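Local coordinates for F-actin-capping protein subunit alpha (Dictyostelium discoideum, PDB 4AKR) that caps the fast-growing barbed ends of actin filaments independently of calcium, blocking subunit exchange there without severing the filaments, at residues Phe23-Ser28 and Cys155-Asn160; Glu78-Lys83 and Ser104-Gln109; Ser169-Thr174 and Lys230-Leu235. All coordinates share one frame; numbering follows the deposited sequence.

Interaction 1: Phe23-Ser28 and Cys155-Asn160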
loop_
_atom_site.group_PDB
_atom_site.type_symbol
_atom_site.label_atom_id
_atom_site.label_comp_id
_atom_site.label_asym_id
_atom_site.label_seq_id
_atom_site.Cartn_x
_atom_site.Cartn_y
_atom_site.Cartn_z
ATOM N N PHE A 23 -13.568 -1.849 3.059
ATOM C CA PHE A 23 -13.998 -3.180 2.681
ATOM C C PHE A 23 -15.215 -3.147 1.764
ATOM O O PHE A 23 -15.221 -3.769 0.706
ATOM C CB PHE A 23 -14.279 -4.010 3.943
ATOM C CG PHE A 23 -14.454 -5.476 3.675
ATOM C CD1 PHE A 23 -13.419 -6.220 3.116
ATOM C CD2 PHE A 23 -15.672 -6.100 3.921
ATOM C CE1 PHE A 23 -13.600 -7.568 2.799
ATOM C CE2 PHE A 23 -15.861 -7.436 3.611
ATOM C CZ PHE A 23 -14.825 -8.175 3.045
ATOM N N MET A 24 -16.242 -2.401 2.140
ATOM C CA MET A 24 -17.417 -2.342 1.300
ATOM C C MET A 24 -17.173 -1.716 -0.074
ATOM O O MET A 24 -17.813 -2.120 -1.047
ATOM C CB MET A 24 -18.553 -1.636 2.033
ATOM C CG MET A 24 -19.180 -2.516 3.125
ATOM S SD MET A 24 -19.556 -4.210 2.535
ATOM C CE MET A 24 -21.221 -4.009 1.883
ATOM N N GLU A 25 -16.263 -0.745 -0.174
ATOM C CA GLU A 25 -15.985 -0.150 -1.479
ATOM C C GLU A 25 -15.342 -1.222 -2.357
ATOM O O GLU A 25 -15.604 -1.301 -3.555
ATOM C CB GLU A 25 -15.037 1.053 -1.370
ATOM C CG GLU A 25 -15.678 2.366 -0.930
ATOM C CD GLU A 25 -15.940 2.436 0.555
ATOM O OE1 GLU A 25 -15.226 1.748 1.313
ATOM O OE2 GLU A 25 -16.844 3.193 0.973
ATOM N N VAL A 26 -14.500 -2.053 -1.750
ATOM C CA VAL A 26 -13.843 -3.130 -2.474
ATOM C C VAL A 26 -14.839 -4.253 -2.800
ATOM O O VAL A 26 -14.787 -4.831 -3.884
ATOM C CB VAL A 26 -12.651 -3.698 -1.659
ATOM C CG1 VAL A 26 -12.073 -4.935 -2.344
ATOM C CG2 VAL A 26 -11.569 -2.625 -1.511
ATOM N N VAL A 27 -15.745 -4.561 -1.873
ATOM C CA VAL A 27 -16.732 -5.613 -2.132
ATOM C C VAL A 27 -17.600 -5.232 -3.338
ATOM O O VAL A 27 -18.009 -6.095 -4.108
ATOM C CB VAL A 27 -17.653 -5.876 -0.900
ATOM C CG1 VAL A 27 -18.721 -6.889 -1.252
ATOM C CG2 VAL A 27 -16.840 -6.398 0.268
ATOM N N SER A 28 -17.877 -3.939 -3.499
ATOM C CA SER A 28 -18.685 -3.467 -4.619
ATOM C C SER A 28 -17.950 -3.622 -5.929
ATOM O O SER A 28 -18.517 -4.092 -6.910
ATOM C CB SER A 28 -19.064 -1.995 -4.447
ATOM O OG SER A 28 -20.067 -1.836 -3.461
ATOM N N CYS A 155 -9.345 2.557 14.185
ATOM C CA CYS A 155 -9.237 2.956 12.797
ATOM C C CYS A 155 -9.751 4.362 12.561
ATOM O O CYS A 155 -10.316 4.996 13.455
ATOM C CB CYS A 155 -10.035 1.989 11.931
ATOM S SG CYS A 155 -11.788 1.903 12.406
ATOM N N ILE A 156 -9.543 4.837 11.339
ATOM C CA ILE A 156 -9.993 6.152 10.937
ATOM C C ILE A 156 -10.319 6.105 9.452
ATOM O O ILE A 156 -9.671 5.397 8.679
ATOM C CB ILE A 156 -8.917 7.209 11.201
ATOM C CG1 ILE A 156 -9.460 8.590 10.854
ATOM C CG2 ILE A 156 -7.683 6.913 10.384
ATOM C CD1 ILE A 156 -8.547 9.715 11.283
ATOM N N TYR A 157 -11.336 6.850 9.050
ATOM C CA TYR A 157 -11.724 6.856 7.654
ATOM C C TYR A 157 -12.314 8.196 7.267
ATOM O O TYR A 157 -13.359 8.601 7.771
ATOM C CB TYR A 157 -12.731 5.734 7.386
ATOM C CG TYR A 157 -13.096 5.556 5.926
ATOM C CD1 TYR A 157 -12.115 5.564 4.933
ATOM C CD2 TYR A 157 -14.423 5.345 5.539
ATOM C CE1 TYR A 157 -12.449 5.368 3.585
ATOM C CE2 TYR A 157 -14.765 5.146 4.201
ATOM C CZ TYR A 157 -13.775 5.158 3.228
ATOM O OH TYR A 157 -14.111 4.958 1.902
ATOM N N LYS A 158 -11.618 8.886 6.374
ATOM C CA LYS A 158 -12.051 10.179 5.885
ATOM C C LYS A 158 -11.951 10.140 4.370
ATOM O O LYS A 158 -11.039 10.712 3.779
ATOM C CB LYS A 158 -11.153 11.273 6.447
ATOM C CG LYS A 158 -11.187 11.375 7.957
ATOM C CD LYS A 158 -12.517 11.927 8.441
ATOM C CE LYS A 158 -12.554 11.976 9.956
ATOM N NZ LYS A 158 -11.375 12.715 10.494
ATOM N N PRO A 159 -12.892 9.457 3.716
ATOM C CA PRO A 159 -12.823 9.395 2.258
ATOM C C PRO A 159 -12.702 10.761 1.585
ATOM O O PRO A 159 -12.107 10.866 0.509
ATOM C CB PRO A 159 -14.099 8.642 1.879
ATOM C CG PRO A 159 -15.026 8.942 3.006
ATOM C CD PRO A 159 -14.140 8.859 4.216
ATOM N N ASN A 160 -13.246 11.801 2.218
ATOM C CA ASN A 160 -13.189 13.156 1.663
ATOM C C ASN A 160 -11.777 13.700 1.696
ATOM O O ASN A 160 -11.428 14.597 0.928
ATOM C CB ASN A 160 -14.105 14.108 2.432
ATOM C CG ASN A 160 -15.568 13.890 2.114
ATOM O OD1 ASN A 160 -16.446 14.466 2.761
ATOM N ND2 ASN A 160 -15.844 13.062 1.111
#
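Glu25 and Tyr157 carry the whole contact between helix residues 23-28 and residues 155-160. Their side chains approach from opposite directions and meet at the carboxylate and the phenol oxygen. Tyr157 OH lies 3.4 Å from Glu25 OE1 and also 3.4 Å from Glu25 OE2. Glu25 CD is no farther, at 3.4 Å from Tyr157 OH. The phenol oxygen therefore sits over the flat of the carboxylate and not beyond the end of one oxygen. The carboxylate and ring planes are turned 49° apart. The two segments bury only 68 Å² between them, and their nearest CA atoms, Glu25 CA and Pro159 CA, are 10.7 Å apart. Two long side chains thus span a wide backbone gap.

Glu25 reaches across with a bend in its chain at CG (chi2 78°), which turns the carboxylate to meet the phenol. Tyr157 extends with CG opposite its backbone N (chi1 -174°). One ring face is backed by Pro159, whose CD lies 3.6 Å above the plane, over the centre of the Tyr157 ring.

The contact joins two parts of the capping-protein alpha fold. Helix 23-31 belongs to the group of N-terminal helices that forms the stalk of this family. Strand 145-158 belongs to the five-stranded antiparallel sheet, and Tyr157 stands near its end. Glu25 and Tyr157 each pack against a basic side chain of the other protein chain of the assembly.

On the strand side, Ile156 is paired through its backbone with Gly165 of strand 163-175, and Tyr157 touches Ser164. On the helix side, Val27 N donates to Phe23 O at 2.7 Å. The Phe23 ring stacks on Tyr51 and meets Phe48 edge-to-face, which ties the helix to helix 44-55.

Interaction 2: Glu78-Lys83 and Ser104-Gln109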
loop_
_atom_site.group_PDB
_atom_site.type_symbol
_atom_site.label_atom_id
_atom_site.label_comp_id
_atom_site.label_asym_id
_atom_site.label_seq_id
_atom_site.Cartn_x
_atom_site.Cartn_y
_atom_site.Cartn_z
ATOM N N GLU A 78 -20.435 -16.262 16.606
ATOM C CA GLU A 78 -20.631 -15.854 17.986
ATOM C C GLU A 78 -19.327 -15.401 18.610
ATOM O O GLU A 78 -18.316 -16.101 18.556
ATOM C CB GLU A 78 -21.245 -16.993 18.796
ATOM C CG GLU A 78 -22.651 -17.360 18.356
ATOM C CD GLU A 78 -23.194 -18.546 19.128
ATOM O OE1 GLU A 78 -22.495 -19.581 19.194
ATOM O OE2 GLU A 78 -24.313 -18.446 19.672
ATOM N N TYR A 79 -19.368 -14.221 19.213
ATOM C CA TYR A 79 -18.193 -13.633 19.825
ATOM C C TYR A 79 -18.455 -13.235 21.268
ATOM O O TYR A 79 -19.478 -12.626 21.589
ATOM C CB TYR A 79 -17.744 -12.444 18.971
ATOM C CG TYR A 79 -17.330 -12.902 17.589
ATOM C CD1 TYR A 79 -18.283 -13.108 16.581
ATOM C CD2 TYR A 79 -16.012 -13.283 17.332
ATOM C CE1 TYR A 79 -17.932 -13.699 15.357
ATOM C CE2 TYR A 79 -15.649 -13.869 16.116
ATOM C CZ TYR A 79 -16.612 -14.080 15.140
ATOM O OH TYR A 79 -16.251 -14.721 13.977
ATOM N N LEU A 80 -17.517 -13.614 22.129
ATOM C CA LEU A 80 -17.586 -13.349 23.554
ATOM C C LEU A 80 -17.088 -11.952 23.896
ATOM O O LEU A 80 -16.095 -11.471 23.345
ATOM C CB LEU A 80 -16.751 -14.388 24.310
ATOM C CG LEU A 80 -16.763 -14.326 25.843
ATOM C CD1 LEU A 80 -18.153 -14.679 26.365
ATOM C CD2 LEU A 80 -15.744 -15.303 26.405
ATOM N N ASP A 81 -17.799 -11.304 24.806
ATOM C CA ASP A 81 -17.454 -9.971 25.273
ATOM C C ASP A 81 -17.475 -10.068 26.795
ATOM O O ASP A 81 -18.473 -9.750 27.435
ATOM C CB ASP A 81 -18.485 -8.957 24.763
ATOM C CG ASP A 81 -18.283 -7.576 25.343
ATOM O OD1 ASP A 81 -17.145 -7.256 25.750
ATOM O OD2 ASP A 81 -19.260 -6.802 25.383
ATOM N N PRO A 82 -16.362 -10.530 27.389
ATOM C CA PRO A 82 -16.188 -10.709 28.832
ATOM C C PRO A 82 -16.511 -9.490 29.678
ATOM O O PRO A 82 -17.120 -9.604 30.744
ATOM C CB PRO A 82 -14.719 -11.122 28.958
ATOM C CG PRO A 82 -14.447 -11.807 27.664
ATOM C CD PRO A 82 -15.126 -10.894 26.674
ATOM N N LYS A 83 -16.098 -8.322 29.200
ATOM C CA LYS A 83 -16.327 -7.091 29.928
ATOM C C LYS A 83 -17.793 -6.906 30.297
ATOM O O LYS A 83 -18.107 -6.523 31.415
ATOM C CB LYS A 83 -15.842 -5.894 29.108
ATOM C CG LYS A 83 -15.963 -4.565 29.838
ATOM C CD LYS A 83 -15.459 -3.415 28.992
ATOM C CE LYS A 83 -13.973 -3.541 28.734
ATOM N NZ LYS A 83 -13.495 -2.470 27.800
ATOM N N SER A 104 -23.302 -17.629 29.605
ATOM C CA SER A 104 -23.831 -18.619 30.516
ATOM C C SER A 104 -22.837 -19.736 30.794
ATOM O O SER A 104 -23.226 -20.892 30.973
ATOM C CB SER A 104 -25.136 -19.186 29.949
ATOM O OG SER A 104 -24.978 -19.628 28.610
ATOM N N GLY A 105 -21.553 -19.387 30.832
ATOM C CA GLY A 105 -20.523 -20.375 31.096
ATOM C C GLY A 105 -19.277 -20.231 30.236
ATOM O O GLY A 105 -18.252 -20.854 30.525
ATOM N N GLU A 106 -19.359 -19.412 29.186
ATOM C CA GLU A 106 -18.229 -19.191 28.277
ATOM C C GLU A 106 -17.029 -18.569 28.978
ATOM O O GLU A 106 -15.886 -18.772 28.577
ATOM C CB GLU A 106 -18.630 -18.275 27.121
ATOM C CG GLU A 106 -19.702 -18.832 26.200
ATOM C CD GLU A 106 -21.063 -18.910 26.856
ATOM O OE1 GLU A 106 -21.483 -17.921 27.481
ATOM O OE2 GLU A 106 -21.721 -19.959 26.732
ATOM N N ILE A 107 -17.295 -17.795 30.020
ATOM C CA ILE A 107 -16.233 -17.141 30.765
ATOM C C ILE A 107 -15.732 -18.061 31.871
ATOM O O ILE A 107 -16.523 -18.606 32.642
ATOM C CB ILE A 107 -16.745 -15.817 31.377
ATOM C CG1 ILE A 107 -17.293 -14.918 30.258
ATOM C CG2 ILE A 107 -15.625 -15.129 32.155
ATOM C CD1 ILE A 107 -17.985 -13.655 30.745
ATOM N N GLU A 108 -14.418 -18.244 31.941
ATOM C CA GLU A 108 -13.833 -19.094 32.971
ATOM C C GLU A 108 -13.767 -18.336 34.291
ATOM O O GLU A 108 -12.894 -17.491 34.487
ATOM C CB GLU A 108 -12.436 -19.544 32.547
ATOM C CG GLU A 108 -12.452 -20.545 31.409
ATOM C CD GLU A 108 -11.079 -20.798 30.838
ATOM O OE1 GLU A 108 -10.152 -21.101 31.624
ATOM O OE2 GLU A 108 -10.929 -20.695 29.600
ATOM N N GLN A 109 -14.694 -18.653 35.195
ATOM C CA GLN A 109 -14.765 -17.989 36.493
ATOM C C GLN A 109 -13.561 -18.192 37.409
ATOM O O GLN A 109 -13.219 -17.300 38.177
ATOM C CB GLN A 109 -16.032 -18.420 37.250
ATOM C CG GLN A 109 -17.348 -18.034 36.588
ATOM C CD GLN A 109 -17.412 -16.565 36.226
ATOM O OE1 GLN A 109 -17.081 -15.704 37.029
ATOM N NE2 GLN A 109 -17.851 -16.274 35.007
#
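Leu80 points from strand 78-81 toward Glu106 and Ile107, in the loop that links strand 96-102 to helix 112-129. Its CB and CG form the stem, and the two methyls do the touching. CG lies opposite the backbone N (chi1 -177°), and the chi2 rotation of 67° then sets CD1 and CD2 against the loop. CD1 packs 3.7 Å from Glu106 CB. The same Leu80 CD1 is 4.0 Å from Ile107 CG1. The other methyl, Leu80 CD2, lies 4.2 Å from Ile107 CG1 and 4.1 Å from the backbone atom Glu106 O. Leu80 thus lies obliquely across both loop residues.

Ile107 also reaches Pro82. Its CD1 rests 3.9 Å from Pro82 CA. Pro82 itself packs on Arg115 of helix 112-129, and Ile107 on Glu112 of the same helix.

Strand 78-81 is an inner strand of a four-stranded antiparallel sheet with strands in chain order. The loop folds back over this sheet on its way to the helix. Ile74 of edge strand 73-75 touches both Leu80 and Glu106, and Val87 touches Glu106.

Of the Glu106 side chain, CB is the atom that meets Leu80. The chain then bends at CG, and Glu106 OE1 accepts Ser104 N at 2.8 Å, with an N-H...O angle of 157°. Ser104 N comes from the syn side of the carboxylate. Arg101 gives a long, weak ion pair to the same oxygen.

No hydrogen bond joins the two segments. They are held by apolar packing, while the carboxylate of Glu106 turns to Ser104 N and, weakly, to Arg101, and takes no part in joining them.

Interaction 3: Ser169-Thr174 and Lys230-Leu235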
loop_
_atom_site.group_PDB
_atom_site.type_symbol
_atom_site.label_atom_id
_atom_site.label_comp_id
_atom_site.label_asym_id
_atom_site.label_seq_id
_atom_site.Cartn_x
_atom_site.Cartn_y
_atom_site.Cartn_z
ATOM N N SER A 169 -3.199 -3.982 17.991
ATOM C CA SER A 169 -2.260 -4.489 18.987
ATOM C C SER A 169 -2.876 -5.724 19.628
ATOM O O SER A 169 -4.035 -5.702 20.044
ATOM C CB SER A 169 -1.985 -3.454 20.086
ATOM O OG SER A 169 -1.173 -2.394 19.631
ATOM N N VAL A 170 -2.111 -6.809 19.679
ATOM C CA VAL A 170 -2.574 -8.039 20.312
ATOM C C VAL A 170 -1.449 -8.519 21.216
ATOM O O VAL A 170 -0.400 -8.975 20.736
ATOM C CB VAL A 170 -2.911 -9.144 19.279
ATOM C CG1 VAL A 170 -3.219 -10.447 19.998
ATOM C CG2 VAL A 170 -4.115 -8.724 18.432
ATOM N N TRP A 171 -1.657 -8.367 22.523
ATOM C CA TRP A 171 -0.675 -8.781 23.525
ATOM C C TRP A 171 -1.179 -9.997 24.267
ATOM O O TRP A 171 -2.269 -9.984 24.848
ATOM C CB TRP A 171 -0.404 -7.668 24.540
ATOM C CG TRP A 171 0.436 -6.549 24.014
ATOM C CD1 TRP A 171 0.005 -5.440 23.347
ATOM C CD2 TRP A 171 1.866 -6.468 24.049
ATOM N NE1 TRP A 171 1.078 -4.674 22.960
ATOM C CE2 TRP A 171 2.232 -5.282 23.377
ATOM C CE3 TRP A 171 2.875 -7.288 24.579
ATOM C CZ2 TRP A 171 3.562 -4.891 23.217
ATOM C CZ3 TRP A 171 4.198 -6.902 24.422
ATOM C CH2 TRP A 171 4.531 -5.710 23.745
ATOM N N THR A 172 -0.373 -11.046 24.259
ATOM C CA THR A 172 -0.724 -12.285 24.929
ATOM C C THR A 172 0.151 -12.427 26.154
ATOM O O THR A 172 1.366 -12.554 26.033
ATOM C CB THR A 172 -0.501 -13.461 23.995
ATOM O OG1 THR A 172 -1.284 -13.262 22.811
ATOM C CG2 THR A 172 -0.888 -14.760 24.670
ATOM N N CYS A 173 -0.473 -12.412 27.328
ATOM C CA CYS A 173 0.251 -12.495 28.589
ATOM C C CYS A 173 0.042 -13.819 29.315
ATOM O O CYS A 173 -1.081 -14.157 29.706
ATOM C CB CYS A 173 -0.178 -11.343 29.493
ATOM S SG CYS A 173 -0.341 -9.775 28.611
ATOM N N THR A 174 1.138 -14.550 29.516
ATOM C CA THR A 174 1.091 -15.849 30.178
ATOM C C THR A 174 1.834 -15.834 31.512
ATOM O O THR A 174 2.901 -15.225 31.641
ATOM C CB THR A 174 1.688 -16.940 29.272
ATOM O OG1 THR A 174 0.981 -16.968 28.024
ATOM C CG2 THR A 174 1.551 -18.297 29.926
ATOM N N LYS A 230 5.370 0.585 27.729
ATOM C CA LYS A 230 6.723 1.052 27.487
ATOM C C LYS A 230 7.179 0.519 26.138
ATOM O O LYS A 230 7.755 1.248 25.332
ATOM C CB LYS A 230 7.656 0.547 28.590
ATOM C CG LYS A 230 9.072 1.102 28.502
ATOM C CD LYS A 230 10.103 0.027 28.828
ATOM C CE LYS A 230 11.527 0.553 28.695
ATOM N NZ LYS A 230 11.845 1.580 29.728
ATOM N N ALA A 231 6.918 -0.761 25.897
ATOM C CA ALA A 231 7.294 -1.379 24.636
ATOM C C ALA A 231 6.651 -0.641 23.462
ATOM O O ALA A 231 7.325 -0.340 22.477
ATOM C CB ALA A 231 6.878 -2.836 24.626
ATOM N N GLU A 232 5.354 -0.340 23.571
ATOM C CA GLU A 232 4.637 0.363 22.507
ATOM C C GLU A 232 5.101 1.807 22.334
ATOM O O GLU A 232 5.099 2.338 21.218
ATOM C CB GLU A 232 3.122 0.322 22.745
ATOM C CG GLU A 232 2.529 -1.087 22.714
ATOM C CD GLU A 232 1.028 -1.113 22.411
ATOM O OE1 GLU A 232 0.325 -0.137 22.741
ATOM O OE2 GLU A 232 0.556 -2.126 21.858
ATOM N N LEU A 233 5.493 2.449 23.430
ATOM C CA LEU A 233 5.991 3.820 23.355
ATOM C C LEU A 233 7.280 3.808 22.541
ATOM O O LEU A 233 7.484 4.640 21.661
ATOM C CB LEU A 233 6.282 4.375 24.755
ATOM C CG LEU A 233 7.223 5.585 24.786
ATOM C CD1 LEU A 233 6.694 6.676 23.869
ATOM C CD2 LEU A 233 7.364 6.089 26.218
ATOM N N ASN A 234 8.151 2.852 22.843
ATOM C CA ASN A 234 9.409 2.727 22.131
ATOM C C ASN A 234 9.179 2.444 20.658
ATOM O O ASN A 234 9.819 3.050 19.801
ATOM C CB ASN A 234 10.267 1.627 22.748
ATOM C CG ASN A 234 10.896 2.061 24.052
ATOM O OD1 ASN A 234 11.192 3.239 24.238
ATOM N ND2 ASN A 234 11.121 1.115 24.955
ATOM N N LEU A 235 8.265 1.527 20.367
ATOM C CA LEU A 235 7.955 1.198 18.985
ATOM C C LEU A 235 7.400 2.420 18.256
ATOM O O LEU A 235 7.718 2.656 17.091
ATOM C CB LEU A 235 6.937 0.061 18.922
ATOM C CG LEU A 235 6.335 -0.170 17.536
ATOM C CD1 LEU A 235 7.446 -0.403 16.515
ATOM C CD2 LEU A 235 5.387 -1.360 17.591
#
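Helix 217-248 is the long helix that lies across the five-stranded antiparallel sheet, and this buried contact fastens it to the middle strand, 163-175. In capping proteins the five strands of each subunit join in one central sheet of the heterodimer, with the two long helices on top. The axes of strand 169-174 and helix 230-235 pass 12.0 Å apart, at 144° between their directions. Ser169 and Trp171 point toward the helix, and Glu232 points back at them.

The grip is on one oxygen, Glu232 OE2. Ser169 OG donates to it at 2.8 Å, from the syn side, tilted out of the carboxylate plane. Trp171 NE1 also donates to Glu232 OE2 at 2.8 Å, with an N-H...O angle of 164°. This oxygen lies in the indole plane, at the ring edge. The two donors come from opposite faces of the carboxylate plane, with Trp171 NE1 well above it. The Glu232 chain runs extended beyond CG (chi2 -158°), which carries the carboxylate across to the strand.

The other oxygen, Glu232 OE1, is hydrogen-bonded to the hydroxyls of Tyr125 and Tyr130. Four polar partners thus hold this buried carboxylate, which probably stabilises its charged form. A basic side chain of the other protein chain lies at long, weak ion-pair range of Glu232 OE1. Ser169 OG is in turn hydrogen-bonded to Trp167 NE1, which helps to position it.

Apolar packing continues along the indole. Glu232 CG lies 4.0 Å from Trp171 CZ2. One helix position earlier, the methyl Ala231 CB touches the far end of the six-membered ring, 3.8 Å from Trp171 CH2.

The three contacts lie apart and none touches another. Interactions 1 and 3 share one sheet: strands 145-158 and 163-175 are neighbours in it. Their centres are 28 Å apart, on opposite sides of the chain's centre. One joins that sheet to an N-terminal helix, the other to the long helix 217-248. Interaction 2 lies in the separate four-stranded sheet region, with its centre 31 Å from interaction 1 and 24 Å from interaction 3. Along the chain it falls between the two segments of interaction 1, and both close before interaction 3 opens. The other protein chain comes close to interactions 1 and 3 but does not touch the segments of interaction 2.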